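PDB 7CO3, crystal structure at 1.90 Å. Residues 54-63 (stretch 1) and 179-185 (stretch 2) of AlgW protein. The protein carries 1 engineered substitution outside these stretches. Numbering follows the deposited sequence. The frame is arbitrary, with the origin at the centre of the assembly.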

# COMPACT_ATOMS: atom_id res chain seq x y z
N SER B 54 10.70 -13.78 8.47
CA SER B 54 11.48 -12.55 8.48
C SER B 54 12.31 -12.45 7.21
O SER B 54 12.83 -13.45 6.71
CB SER B 54 12.40 -12.44 9.70
OG SER B 54 13.20 -11.26 9.64
N TYR B 55 12.43 -11.23 6.70
CA TYR B 55 13.31 -10.92 5.58
C TYR B 55 14.57 -10.20 6.05
O TYR B 55 15.30 -9.65 5.23
CB TYR B 55 12.54 -10.13 4.52
CG TYR B 55 11.29 -10.90 4.11
CD1 TYR B 55 11.38 -11.99 3.23
CD2 TYR B 55 10.03 -10.59 4.64
CE1 TYR B 55 10.29 -12.72 2.88
CE2 TYR B 55 8.90 -11.32 4.27
CZ TYR B 55 9.05 -12.38 3.38
OH TYR B 55 7.99 -13.14 3.01
N ALA B 56 14.85 -10.23 7.35
CA ALA B 56 15.98 -9.49 7.91
C ALA B 56 17.30 -9.90 7.25
O ALA B 56 18.12 -9.05 6.91
CB ALA B 56 16.05 -9.72 9.41
N ASN B 57 17.52 -11.21 7.05
CA ASN B 57 18.76 -11.69 6.45
C ASN B 57 18.91 -11.19 5.03
O ASN B 57 19.98 -10.70 4.65
CB ASN B 57 18.83 -13.22 6.50
CG ASN B 57 19.05 -13.72 7.90
OD1 ASN B 57 18.83 -14.89 8.22
ND2 ASN B 57 19.52 -12.84 8.74
N ALA B 58 17.83 -11.24 4.25
CA ALA B 58 17.87 -10.65 2.90
C ALA B 58 18.21 -9.16 2.96
O ALA B 58 19.03 -8.68 2.16
CB ALA B 58 16.55 -10.90 2.18
N VAL B 59 17.63 -8.42 3.91
CA VAL B 59 17.96 -6.99 4.01
C VAL B 59 19.43 -6.81 4.39
O VAL B 59 20.15 -6.01 3.80
CB VAL B 59 17.05 -6.28 5.04
CG1 VAL B 59 17.68 -4.89 5.46
CG2 VAL B 59 15.59 -6.14 4.55
N SER B 60 19.89 -7.56 5.40
CA SER B 60 21.28 -7.49 5.81
C SER B 60 22.21 -7.71 4.62
O SER B 60 23.26 -7.06 4.50
CB SER B 60 21.55 -8.49 6.92
OG SER B 60 21.15 -7.95 8.17
N ARG B 61 21.82 -8.59 3.72
CA ARG B 61 22.65 -8.93 2.58
C ARG B 61 22.72 -7.78 1.57
O ARG B 61 23.80 -7.42 1.11
CB ARG B 61 22.08 -10.19 1.93
CG ARG B 61 23.09 -11.01 1.19
CD ARG B 61 22.56 -12.39 0.87
NE ARG B 61 23.30 -13.00 -0.23
CZ ARG B 61 22.76 -13.75 -1.18
NH1 ARG B 61 23.52 -14.25 -2.15
NH2 ARG B 61 21.45 -14.00 -1.17
N ALA B 62 21.56 -7.20 1.23
CA ALA B 62 21.46 -6.29 0.09
C ALA B 62 21.56 -4.82 0.45
O ALA B 62 22.10 -4.04 -0.33
CB ALA B 62 20.14 -6.54 -0.65
N ALA B 63 21.04 -4.42 1.61
CA ALA B 63 21.01 -3.00 1.94
C ALA B 63 22.38 -2.32 1.90
O ALA B 63 22.44 -1.16 1.44
CB ALA B 63 20.35 -2.82 3.31
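Stretch 2, residues 179-185: DVCLAIG

A short helix packed against one face of a β-strand is among the simplest ways of building a hydrophobic core, and AlgW offers a compact example in which the two elements lie more than a hundred residues apart in sequence. The strand, Val180 to Gly185, is extended and runs in broadly the same sense as the helix that begins at Ala56; their axes cross at -41° and approach to 10.4 Å. No hydrogen bond links the two stretches. The contact is mainly one of apolar side chains, burying 303 Å² when both sides are summed. Because side chains alternate along a strand, Val180, Leu182 and Ile184 direct their CA-to-CB bonds toward the helix, whereas that of Cys181 points away.

On the helical side, Ser54 stays out of reach of the strand; just before the helix, its OG accepts a hydrogen bond from Ala56 N at 3.0 Å. Tyr55 follows at the N-cap position, and its carbonyl O accepts a backbone hydrogen bond from Val59 N at 2.9 Å, in the i to i+4 pattern of the helix. Its side chain, with chi1 in the m well, lies along the beginning of the strand. Tyr55 CE1 and Tyr55 OH each come within 3.7 Å of Val180 CG1, while Tyr55 CB sits 4.0 Å from Leu182 CD2. The ring meets both Val180 and Leu182 obliquely.

The helical repeat then decides which residues meet the strand. Ala56 points away, and Asn57 is exposed and out of reach. Ala58 points toward the strand, its CB 4.0 Å from Leu182 CD2. Val59 is directed sideways, yet its t rotamer still leaves CG2 4.1 Å from that same Leu182 CD2. One leucine methyl thus contacts three residues of stretch 1; with its other methyl also near the Tyr55 ring, Leu182 has the largest area covered by the partner, 70 Å². Here the CA atoms of Val59 and Leu182 are 8.2 Å apart.

Ser60 and Arg61 are exposed and beyond reach of the strand. One turn after Ala58, Ala62 again points inward, and its CB lies 3.9 Å from Ile184 CD1. Ala63 is oriented sideways and meets the same methyl through its backbone, with Ala63 N 4.1 Å from Ile184 CD1; that nitrogen is already engaged with Val59 O at 2.8 Å. The CA atoms of Ala63 and Ile184 are 7.0 Å apart, closer than those of Val59 and Leu182.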

# COMPACT_ATOMS: atom_id res chain seq x y z
N ASP B 179 6.06 -14.55 -6.32
CA ASP B 179 7.26 -14.55 -5.48
C ASP B 179 7.31 -13.27 -4.65
O ASP B 179 6.91 -12.20 -5.11
CB ASP B 179 8.52 -14.62 -6.34
CG ASP B 179 8.81 -16.01 -6.96
OD1 ASP B 179 8.25 -17.05 -6.51
OD2 ASP B 179 9.64 -16.04 -7.89
N VAL B 180 7.89 -13.36 -3.44
CA VAL B 180 8.05 -12.18 -2.60
C VAL B 180 9.25 -11.37 -3.06
O VAL B 180 10.27 -11.93 -3.46
CB VAL B 180 8.20 -12.60 -1.12
CG1 VAL B 180 8.66 -11.42 -0.23
CG2 VAL B 180 6.94 -13.19 -0.62
N CYS B 181 9.14 -10.03 -3.04
CA CYS B 181 10.31 -9.19 -3.32
C CYS B 181 10.36 -8.00 -2.37
O CYS B 181 9.37 -7.64 -1.71
CB CYS B 181 10.32 -8.67 -4.77
SG CYS B 181 8.76 -7.83 -5.18
N LEU B 182 11.53 -7.38 -2.33
CA LEU B 182 11.83 -6.24 -1.46
C LEU B 182 12.33 -5.08 -2.31
O LEU B 182 13.19 -5.27 -3.18
CB LEU B 182 12.90 -6.65 -0.45
CG LEU B 182 12.56 -7.46 0.80
CD1 LEU B 182 11.64 -8.61 0.55
CD2 LEU B 182 13.85 -8.01 1.40
N ALA B 183 11.79 -3.86 -2.09
CA ALA B 183 12.29 -2.64 -2.70
C ALA B 183 13.16 -1.91 -1.67
O ALA B 183 12.81 -1.85 -0.49
CB ALA B 183 11.13 -1.73 -3.15
N ILE B 184 14.28 -1.35 -2.13
CA ILE B 184 15.25 -0.66 -1.26
C ILE B 184 15.57 0.67 -1.89
O ILE B 184 16.03 0.72 -3.02
CB ILE B 184 16.54 -1.48 -1.02
CG1 ILE B 184 16.21 -2.89 -0.55
CG2 ILE B 184 17.38 -0.80 0.07
CD1 ILE B 184 17.41 -3.76 -0.28
N GLY B 185 15.29 1.75 -1.17
CA GLY B 185 15.48 3.06 -1.73
C GLY B 185 15.32 4.13 -0.68
O GLY B 185 15.33 3.85 0.52